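Non-reducing end alpha-L-arabinofuranosidase BoGH43B (Bacteroides ovatus, PDB 5JOZ) removes terminal non-reducing alpha-L-arabinofuranosyl residues from xyloglucan side branches, converting S units to X units during xyloglucan breakdown in the periplasm. Local coordinates at residues 79-84 / 127-132; 135-140 / 178-183; 373-378 / 433-438. All coordinates share one frame; numbering follows the deposited sequence.

Interaction 1 (79-84 / 127-132); sequences TLRYHD and PSIEFI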
loop_
_atom_site.group_PDB
_atom_site.type_symbol
_atom_site.label_atom_id
_atom_site.label_comp_id
_atom_site.label_asym_id
_atom_site.label_seq_id
_atom_site.Cartn_x
_atom_site.Cartn_y
_atom_site.Cartn_z
ATOM N N THR A 79 6.364 11.180 -1.127
ATOM C CA THR A 79 6.144 12.307 -0.227
ATOM C C THR A 79 5.073 13.215 -0.865
ATOM O O THR A 79 5.111 13.442 -2.073
ATOM C CB THR A 79 7.476 13.032 0.071
ATOM O OG1 THR A 79 8.357 12.127 0.746
ATOM C CG2 THR A 79 7.266 14.261 0.929
ATOM N N LEU A 80 4.123 13.692 -0.052
ATOM C CA LEU A 80 2.989 14.532 -0.491
ATOM C C LEU A 80 3.085 15.913 0.156
ATOM O O LEU A 80 3.158 16.023 1.377
ATOM C CB LEU A 80 1.659 13.883 -0.082
ATOM C CG LEU A 80 0.347 14.682 -0.079
ATOM C CD1 LEU A 80 -0.042 15.163 -1.461
ATOM C CD2 LEU A 80 -0.786 13.827 0.465
ATOM N N ARG A 81 3.078 16.964 -0.656
ATOM C CA ARG A 81 3.093 18.330 -0.132
ATOM C C ARG A 81 2.149 19.229 -0.917
ATOM O O ARG A 81 1.650 18.845 -1.974
ATOM C CB ARG A 81 4.516 18.896 -0.159
ATOM C CG ARG A 81 5.551 18.097 0.622
ATOM C CD ARG A 81 5.343 18.206 2.122
ATOM N NE ARG A 81 6.333 17.433 2.897
ATOM C CZ ARG A 81 6.094 16.344 3.644
ATOM N NH1 ARG A 81 4.881 15.817 3.758
ATOM N NH2 ARG A 81 7.095 15.772 4.305
ATOM N N TYR A 82 1.908 20.415 -0.370
ATOM C CA TYR A 82 0.992 21.402 -0.949
ATOM C C TYR A 82 1.597 22.808 -0.870
ATOM O O TYR A 82 2.068 23.212 0.195
ATOM C CB TYR A 82 -0.334 21.377 -0.189
ATOM C CG TYR A 82 -1.333 22.416 -0.638
ATOM C CD1 TYR A 82 -2.184 22.170 -1.715
ATOM C CD2 TYR A 82 -1.431 23.651 0.015
ATOM C CE1 TYR A 82 -3.109 23.116 -2.126
ATOM C CE2 TYR A 82 -2.354 24.607 -0.393
ATOM C CZ TYR A 82 -3.195 24.332 -1.460
ATOM O OH TYR A 82 -4.116 25.269 -1.873
ATOM N N HIS A 83 1.559 23.538 -1.991
ATOM C CA HIS A 83 2.029 24.922 -2.060
ATOM C C HIS A 83 1.292 25.739 -3.124
ATOM O O HIS A 83 1.265 25.358 -4.300
ATOM C CB HIS A 83 3.535 24.960 -2.330
ATOM C CG HIS A 83 4.123 26.341 -2.308
ATOM N ND1 HIS A 83 4.112 27.138 -1.181
ATOM C CD2 HIS A 83 4.745 27.062 -3.273
ATOM C CE1 HIS A 83 4.697 28.291 -1.456
ATOM N NE2 HIS A 83 5.087 28.272 -2.718
ATOM N N ASP A 84 0.705 26.860 -2.693
ATOM C CA ASP A 84 0.034 27.825 -3.576
ATOM C C ASP A 84 -0.919 27.176 -4.583
ATOM O O ASP A 84 -0.683 27.196 -5.800
ATOM C CB ASP A 84 1.078 28.711 -4.285
ATOM C CG ASP A 84 1.508 29.897 -3.441
ATOM O OD1 ASP A 84 1.708 29.733 -2.215
ATOM O OD2 ASP A 84 1.646 30.997 -4.018
ATOM N N PRO A 127 12.772 10.126 -1.907
ATOM C CA PRO A 127 12.926 11.560 -2.122
ATOM C C PRO A 127 11.856 12.306 -1.349
ATOM O O PRO A 127 10.708 11.882 -1.344
ATOM C CB PRO A 127 12.690 11.712 -3.628
ATOM C CG PRO A 127 11.772 10.578 -3.969
ATOM C CD PRO A 127 12.224 9.446 -3.093
ATOM N N SER A 128 12.227 13.396 -0.691
ATOM C CA SER A 128 11.254 14.220 0.010
ATOM C C SER A 128 11.354 15.644 -0.456
ATOM O O SER A 128 12.423 16.081 -0.860
ATOM C CB SER A 128 11.483 14.153 1.512
ATOM O OG SER A 128 10.435 14.812 2.198
ATOM N N ILE A 129 10.235 16.365 -0.384
ATOM C CA ILE A 129 10.217 17.790 -0.713
ATOM C C ILE A 129 9.613 18.581 0.428
ATOM O O ILE A 129 8.841 18.047 1.211
ATOM C CB ILE A 129 9.468 18.107 -2.038
ATOM C CG1 ILE A 129 8.110 17.398 -2.120
ATOM C CG2 ILE A 129 10.311 17.710 -3.248
ATOM C CD1 ILE A 129 7.225 17.904 -3.242
ATOM N N GLU A 130 10.007 19.847 0.527
ATOM C CA GLU A 130 9.388 20.779 1.443
ATOM C C GLU A 130 9.456 22.194 0.872
ATOM O O GLU A 130 10.445 22.569 0.240
ATOM C CB GLU A 130 10.088 20.732 2.799
ATOM C CG GLU A 130 9.378 21.528 3.890
ATOM C CD GLU A 130 8.056 20.913 4.337
ATOM O OE1 GLU A 130 7.234 21.672 4.894
ATOM O OE2 GLU A 130 7.844 19.687 4.156
ATOM N N PHE A 131 8.408 22.971 1.137
ATOM C CA PHE A 131 8.321 24.357 0.715
ATOM C C PHE A 131 8.592 25.309 1.866
ATOM O O PHE A 131 7.772 25.422 2.776
ATOM C CB PHE A 131 6.947 24.622 0.133
ATOM C CG PHE A 131 6.722 23.929 -1.171
ATOM C CD1 PHE A 131 7.176 24.497 -2.357
ATOM C CD2 PHE A 131 6.089 22.688 -1.220
ATOM C CE1 PHE A 131 6.976 23.855 -3.572
ATOM C CE2 PHE A 131 5.886 22.044 -2.437
ATOM C CZ PHE A 131 6.332 22.628 -3.614
ATOM N N ILE A 132 9.742 25.983 1.820
ATOM C CA ILE A 132 10.175 26.916 2.868
ATOM C C ILE A 132 10.820 28.147 2.228
ATOM O O ILE A 132 11.672 27.997 1.365
ATOM C CB ILE A 132 11.246 26.285 3.807
ATOM C CG1 ILE A 132 10.755 24.985 4.467
ATOM C CG2 ILE A 132 11.666 27.280 4.888
ATOM C CD1 ILE A 132 11.873 24.077 4.962
HETATM O O HOH W 1 9.309 9.833 -0.347
#
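Two neighbouring strands, 79-83 and 128-132, run side by side at 14° to each other and meet through side chains, R81 and H83 of the first against I129, E130 and F131 of the second. R81 starts with CG anti to its carbonyl carbon and bends at chi2 (-70°), which brings the guanidinium over to I129 O and the E130 carboxylate. There NE donates to the backbone O of I129 at 3.1 Å, nearly along the C=O axis although the N-H is bent. The same NE forms a salt bridge with E130 OE2, 3.0 Å away, so two acceptors gather at one nitrogen. NH1 turns back to L80 O at 2.9 Å and also bridges to D240, while T79 CG2 lies 3.6 Å above the centre of the guanidinium plane. Arginine suits this buried place because its several N-H groups can serve separate acceptors, and the grip should fix the group's rotation. Farther along, H83 CB stands 3.4 Å over the centre of the F131 ring in a CH-pi contact. The imidazole beyond it is almost parallel to the phenyl ring but slid aside, so the two rings barely overlap. A flat apolar ring can take the H83 methylene on its face and that of R81 at its rim. At the start of the strands, a water receives a bond from T79 OG1 and donates one to P127 O, each 2.7 Å long. Strands 79-83 and 128-132 are the innermost strands of successive blades of the five-bladed beta-propeller of family 43, nearly parallel and not paired by backbone bonds; each is hydrogen-bonded within its own blade, to 86-94 and 135-141, while D240 lies on another such strand, 234-243, and H179 of strand 176-183 bonds to S128 OG.

Interaction 2 (135-140 / 178-183); sequences KMYFLS and PHFYKI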
loop_
_atom_site.group_PDB
_atom_site.type_symbol
_atom_site.label_atom_id
_atom_site.label_comp_id
_atom_site.label_asym_id
_atom_site.label_seq_id
_atom_site.Cartn_x
_atom_site.Cartn_y
_atom_site.Cartn_z
ATOM N N LYS A 135 11.078 28.528 -1.526
ATOM C CA LYS A 135 11.934 27.559 -2.217
ATOM C C LYS A 135 11.371 26.163 -2.036
ATOM O O LYS A 135 10.756 25.854 -1.007
ATOM C CB LYS A 135 13.348 27.564 -1.647
ATOM C CG LYS A 135 14.046 28.908 -1.702
ATOM C CD LYS A 135 15.487 28.792 -1.233
ATOM C CE LYS A 135 16.220 30.118 -1.350
ATOM N NZ LYS A 135 17.681 29.884 -1.477
ATOM N N MET A 136 11.610 25.320 -3.033
ATOM C CA MET A 136 11.204 23.923 -3.008
ATOM C C MET A 136 12.444 23.067 -2.766
ATOM O O MET A 136 13.211 22.799 -3.702
ATOM C CB MET A 136 10.530 23.561 -4.328
ATOM C CG MET A 136 10.127 22.106 -4.487
ATOM S SD MET A 136 9.270 21.913 -6.058
ATOM C CE MET A 136 9.405 20.153 -6.347
ATOM N N TYR A 137 12.628 22.645 -1.508
ATOM C CA TYR A 137 13.766 21.808 -1.113
ATOM C C TYR A 137 13.543 20.348 -1.499
ATOM O O TYR A 137 12.427 19.853 -1.423
ATOM C CB TYR A 137 14.041 21.908 0.396
ATOM C CG TYR A 137 14.689 23.201 0.796
ATOM C CD1 TYR A 137 16.074 23.320 0.827
ATOM C CD2 TYR A 137 13.922 24.310 1.152
ATOM C CE1 TYR A 137 16.677 24.516 1.181
ATOM C CE2 TYR A 137 14.523 25.507 1.522
ATOM C CZ TYR A 137 15.898 25.600 1.525
ATOM O OH TYR A 137 16.506 26.769 1.886
ATOM N N PHE A 138 14.621 19.683 -1.907
ATOM C CA PHE A 138 14.629 18.258 -2.252
ATOM C C PHE A 138 15.644 17.651 -1.309
ATOM O O PHE A 138 16.797 18.063 -1.316
ATOM C CB PHE A 138 15.050 18.041 -3.718
ATOM C CG PHE A 138 15.224 16.584 -4.124
ATOM C CD1 PHE A 138 16.397 15.879 -3.814
ATOM C CD2 PHE A 138 14.237 15.930 -4.865
ATOM C CE1 PHE A 138 16.565 14.552 -4.200
ATOM C CE2 PHE A 138 14.398 14.596 -5.256
ATOM C CZ PHE A 138 15.564 13.904 -4.923
ATOM N N LEU A 139 15.202 16.691 -0.498
ATOM C CA LEU A 139 16.059 15.964 0.405
ATOM C C LEU A 139 15.941 14.478 0.048
ATOM O O LEU A 139 14.833 13.970 -0.150
ATOM C CB LEU A 139 15.627 16.257 1.839
ATOM C CG LEU A 139 16.343 15.555 2.997
ATOM C CD1 LEU A 139 17.794 15.986 3.111
ATOM C CD2 LEU A 139 15.610 15.827 4.301
ATOM N N SER A 140 17.076 13.797 -0.076
ATOM C CA SER A 140 17.088 12.358 -0.258
ATOM C C SER A 140 18.330 11.753 0.374
ATOM O O SER A 140 19.322 12.461 0.554
ATOM C CB SER A 140 17.072 12.015 -1.741
ATOM O OG SER A 140 18.362 12.181 -2.311
ATOM N N PRO A 178 14.079 10.485 4.891
ATOM C CA PRO A 178 14.333 11.797 5.482
ATOM C C PRO A 178 13.298 12.827 5.068
ATOM O O PRO A 178 12.936 12.891 3.892
ATOM C CB PRO A 178 15.702 12.171 4.919
ATOM C CG PRO A 178 15.721 11.523 3.583
ATOM C CD PRO A 178 15.025 10.209 3.792
ATOM N N HIS A 179 12.812 13.605 6.030
ATOM C CA HIS A 179 11.968 14.762 5.745
ATOM C C HIS A 179 12.614 16.001 6.324
ATOM O O HIS A 179 13.300 15.928 7.342
ATOM C CB HIS A 179 10.565 14.599 6.326
ATOM C CG HIS A 179 9.824 13.443 5.750
ATOM N ND1 HIS A 179 9.568 13.319 4.400
ATOM C CD2 HIS A 179 9.312 12.338 6.336
ATOM C CE1 HIS A 179 8.905 12.195 4.188
ATOM N NE2 HIS A 179 8.741 11.580 5.345
ATOM N N PHE A 180 12.331 17.126 5.678
ATOM C CA PHE A 180 12.921 18.401 5.974
ATOM C C PHE A 180 11.821 19.311 6.525
ATOM O O PHE A 180 10.783 19.464 5.890
ATOM C CB PHE A 180 13.506 18.966 4.667
ATOM C CG PHE A 180 14.435 20.128 4.860
ATOM C CD1 PHE A 180 15.558 20.005 5.659
ATOM C CD2 PHE A 180 14.194 21.342 4.228
ATOM C CE1 PHE A 180 16.418 21.074 5.838
ATOM C CE2 PHE A 180 15.048 22.414 4.402
ATOM C CZ PHE A 180 16.163 22.278 5.213
ATOM N N TYR A 181 12.033 19.888 7.708
ATOM C CA TYR A 181 11.075 20.841 8.288
ATOM C C TYR A 181 11.784 22.081 8.818
ATOM O O TYR A 181 12.890 21.993 9.349
ATOM C CB TYR A 181 10.270 20.210 9.428
ATOM C CG TYR A 181 9.668 18.861 9.121
ATOM C CD1 TYR A 181 8.644 18.730 8.195
ATOM C CD2 TYR A 181 10.130 17.714 9.758
ATOM C CE1 TYR A 181 8.089 17.492 7.909
ATOM C CE2 TYR A 181 9.584 16.474 9.489
ATOM C CZ TYR A 181 8.560 16.364 8.563
ATOM O OH TYR A 181 8.017 15.128 8.307
ATOM N N LYS A 182 11.146 23.238 8.660
ATOM C CA LYS A 182 11.628 24.472 9.268
ATOM C C LYS A 182 10.649 24.757 10.366
ATOM O O LYS A 182 9.537 25.196 10.091
ATOM C CB LYS A 182 11.670 25.620 8.252
ATOM C CG LYS A 182 11.919 27.012 8.832
ATOM C CD LYS A 182 13.194 27.092 9.662
ATOM C CE LYS A 182 13.534 28.525 10.046
ATOM N NZ LYS A 182 13.698 29.405 8.852
ATOM N N ILE A 183 11.057 24.490 11.602
ATOM C CA ILE A 183 10.193 24.668 12.767
ATOM C C ILE A 183 10.920 25.580 13.745
ATOM O O ILE A 183 12.010 25.228 14.228
ATOM C CB ILE A 183 9.905 23.329 13.484
ATOM C CG1 ILE A 183 9.268 22.314 12.527
ATOM C CG2 ILE A 183 9.030 23.559 14.712
ATOM C CD1 ILE A 183 9.393 20.874 12.988
#
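L139 and Y137 point toward strand 178-183 and fill the close part of this contact. The tightest packing is around L139. With its CG anti to the backbone N (chi1 177°), CD2 is carried into the step between P178 and F180. It lies 3.6 Å from the backbone C of H179, 3.7 Å from P178 CB and 3.8 Å from F180 CB, so a single methyl meets three successive residues. A branched leucine end fits here because CG, the branch point, also rests near P178 CB, and the proline presents a compact apolar ring in return. Two residues along each strand, F180 sends CE2 over one face of the Y137 ring, 3.7 Å above its plane and displaced toward the rim. The ring planes are inclined at 49°, so the corner of the phenyl ring leans on the phenol near CG. Replacing Y137 by an alanine would remove that face and would probably leave F180 less firmly held on this side. The strands are inclined at 149°, not strictly antiparallel, and they diverge past F180; at that loose end K135 and K182 are partly exposed, and their amino groups go to other partners, E161 and, weakly, Y187. I132 of the preceding strand also touches F180 and Y137, and I189 touches L139 and F180, which extends the apolar layer. Such contact of a blade's second strand with the innermost strand of the following blade is characteristic of the five-bladed beta-propeller of family 43. P178 lies at the catalytic-site end of the contact, with its side chain about 4 Å from that of D126 and about 6 Å from that of E176, the inferred pKa-modulating residue and proton donor.

Interaction 3 (373-378 / 433-438); sequences SAKVNF and TGEVIL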
loop_
_atom_site.group_PDB
_atom_site.type_symbol
_atom_site.label_atom_id
_atom_site.label_comp_id
_atom_site.label_asym_id
_atom_site.label_seq_id
_atom_site.Cartn_x
_atom_site.Cartn_y
_atom_site.Cartn_z
ATOM N N SER A 373 -16.302 -13.081 -0.605
ATOM C CA SER A 373 -16.942 -14.022 -1.520
ATOM C C SER A 373 -17.422 -13.333 -2.782
ATOM O O SER A 373 -17.642 -12.133 -2.795
ATOM C CB SER A 373 -18.111 -14.732 -0.840
ATOM O OG SER A 373 -19.071 -13.800 -0.373
ATOM N N ALA A 374 -17.602 -14.132 -3.825
ATOM C CA ALA A 374 -17.975 -13.633 -5.133
ATOM C C ALA A 374 -18.817 -14.662 -5.857
ATOM O O ALA A 374 -18.462 -15.836 -5.894
ATOM C CB ALA A 374 -16.724 -13.324 -5.947
ATOM N N LYS A 375 -19.913 -14.206 -6.445
ATOM C CA LYS A 375 -20.726 -15.028 -7.329
ATOM C C LYS A 375 -20.153 -14.864 -8.740
ATOM O O LYS A 375 -20.056 -13.740 -9.243
ATOM C CB LYS A 375 -22.181 -14.558 -7.274
ATOM C CG LYS A 375 -23.217 -15.430 -7.978
ATOM C CD LYS A 375 -24.397 -14.573 -8.435
ATOM C CE LYS A 375 -25.707 -15.332 -8.500
ATOM N NZ LYS A 375 -26.792 -14.454 -9.037
ATOM N N VAL A 376 -19.797 -15.983 -9.368
ATOM C CA VAL A 376 -19.135 -15.985 -10.663
ATOM C C VAL A 376 -19.782 -16.988 -11.626
ATOM O O VAL A 376 -20.186 -18.094 -11.236
ATOM C CB VAL A 376 -17.614 -16.248 -10.512
ATOM C CG1 VAL A 376 -17.340 -17.586 -9.847
ATOM C CG2 VAL A 376 -16.887 -16.147 -11.854
ATOM N N ASN A 377 -19.893 -16.566 -12.877
ATOM C CA ASN A 377 -20.312 -17.413 -13.976
ATOM C C ASN A 377 -19.066 -17.685 -14.818
ATOM O O ASN A 377 -18.490 -16.751 -15.390
ATOM C CB ASN A 377 -21.404 -16.711 -14.809
ATOM C CG ASN A 377 -22.038 -17.630 -15.858
ATOM O OD1 ASN A 377 -22.138 -18.838 -15.674
ATOM N ND2 ASN A 377 -22.467 -17.049 -16.963
ATOM N N PHE A 378 -18.632 -18.942 -14.884
ATOM C CA PHE A 378 -17.461 -19.297 -15.691
ATOM C C PHE A 378 -17.515 -20.722 -16.204
ATOM O O PHE A 378 -17.468 -21.665 -15.419
ATOM C CB PHE A 378 -16.148 -19.077 -14.918
ATOM C CG PHE A 378 -14.917 -19.389 -15.733
ATOM C CD1 PHE A 378 -14.665 -18.708 -16.922
ATOM C CD2 PHE A 378 -14.019 -20.379 -15.335
ATOM C CE1 PHE A 378 -13.541 -19.004 -17.692
ATOM C CE2 PHE A 378 -12.895 -20.676 -16.099
ATOM C CZ PHE A 378 -12.655 -19.987 -17.271
ATOM N N THR A 433 -22.949 -26.511 -15.581
ATOM C CA THR A 433 -23.213 -25.066 -15.750
ATOM C C THR A 433 -23.824 -24.428 -14.489
ATOM O O THR A 433 -24.118 -25.116 -13.501
ATOM C CB THR A 433 -24.153 -24.771 -16.958
ATOM O OG1 THR A 433 -25.490 -25.209 -16.667
ATOM C CG2 THR A 433 -23.647 -25.436 -18.227
ATOM N N GLY A 434 -24.008 -23.106 -14.533
ATOM C CA GLY A 434 -24.676 -22.379 -13.451
ATOM C C GLY A 434 -23.714 -21.616 -12.559
ATOM O O GLY A 434 -22.497 -21.854 -12.552
ATOM N N GLU A 435 -24.290 -20.708 -11.786
ATOM C CA GLU A 435 -23.527 -19.755 -10.986
ATOM C C GLU A 435 -22.841 -20.448 -9.813
ATOM O O GLU A 435 -23.359 -21.415 -9.270
ATOM C CB GLU A 435 -24.460 -18.638 -10.488
ATOM C CG GLU A 435 -25.045 -17.780 -11.613
ATOM C CD GLU A 435 -24.134 -16.639 -12.068
ATOM O OE1 GLU A 435 -24.485 -15.972 -13.062
ATOM O OE2 GLU A 435 -23.083 -16.379 -11.440
ATOM N N VAL A 436 -21.658 -19.964 -9.447
ATOM C CA VAL A 436 -20.894 -20.528 -8.333
ATOM C C VAL A 436 -20.488 -19.394 -7.408
ATOM O O VAL A 436 -20.020 -18.345 -7.857
ATOM C CB VAL A 436 -19.639 -21.300 -8.806
ATOM C CG1 VAL A 436 -18.911 -21.954 -7.630
ATOM C CG2 VAL A 436 -20.023 -22.353 -9.821
ATOM N N ILE A 437 -20.702 -19.598 -6.112
ATOM C CA ILE A 437 -20.251 -18.662 -5.107
ATOM C C ILE A 437 -18.967 -19.225 -4.569
ATOM O O ILE A 437 -18.965 -20.316 -3.996
ATOM C CB ILE A 437 -21.258 -18.492 -3.958
ATOM C CG1 ILE A 437 -22.569 -17.908 -4.497
ATOM C CG2 ILE A 437 -20.650 -17.606 -2.864
ATOM C CD1 ILE A 437 -23.686 -17.827 -3.475
ATOM N N LEU A 438 -17.881 -18.483 -4.779
ATOM C CA LEU A 438 -16.574 -18.823 -4.250
ATOM C C LEU A 438 -16.347 -17.960 -3.048
ATOM O O LEU A 438 -16.651 -16.776 -3.077
ATOM C CB LEU A 438 -15.489 -18.548 -5.279
ATOM C CG LEU A 438 -15.515 -19.377 -6.552
ATOM C CD1 LEU A 438 -14.362 -18.928 -7.426
ATOM C CD2 LEU A 438 -15.424 -20.870 -6.286
HETATM O O HOH W 2 -20.181 -20.413 -12.839
HETATM O O HOH W 3 -23.371 -21.249 -16.420
#
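Backbone hydrogen bonds form the frame of this antiparallel pairing. A374 and L438 exchange two of them, N to O at 2.9 Å in each direction, and V376 and V436 do the same, with V376 N to V436 O at 2.8 Å. All four are fairly straight. Between these hydrogen-bonded pairs lies the non-hydrogen-bonded pair K375 and I437, where the CA-H groups instead face carbonyls: I437 CA sits 3.4 Å from A374 O. Apolar contacts occupy the face that carries A374, V376, V436 and L438. V376 CG1 takes the crowded position between backbone N and carbonyl carbon and meets L438 CD1 at 4.1 Å; such branched, compact residues suit a buried sheet face, here backed by I403, L401 and L389. The opposite face carries K375 and I437, and the polar contacts cluster around K375, E435 and N377. The E435 side chain, bent at chi2, crosses that of K375 at about a right angle and brings OE2 3.6 Å from K375 CG, while OE1 approaches N377 CB. The lysine is extended and its NZ forms a salt bridge with D499, a calcium ligand, rather than with E435. Water bonds finish the end of the pairing: one water links V376 O, G434 O and F378 N, and another joins N377 OD1 to G434 N. G434 adopts backbone angles (phi 104°) at which a CB would jam against the preceding carbonyl O. The pairing of 370-377 with 436-442, its apolar face packed on strands of a second sheet, is characteristic of the concanavalin A-like beta-sandwich.

The three contacts follow one another along the chain, each closing before the next opens. Interactions 1 and 2, with centres 8 Å apart, belong to the catalytic propeller and share one sheet, since strands 128-132 and 135-141 are neighbours in it; backbone bonds such as S128 N to L139 O join them. Together they tie that blade to the blade before it and the blade after it, close to the inferred catalytic residues. Interaction 3 lies in the C-terminal concanavalin A-like domain, its centre 47 and 52 Å from theirs, on the opposite side of the chain's centre. It pairs strands within one sheet, whereas the others join separate sheets.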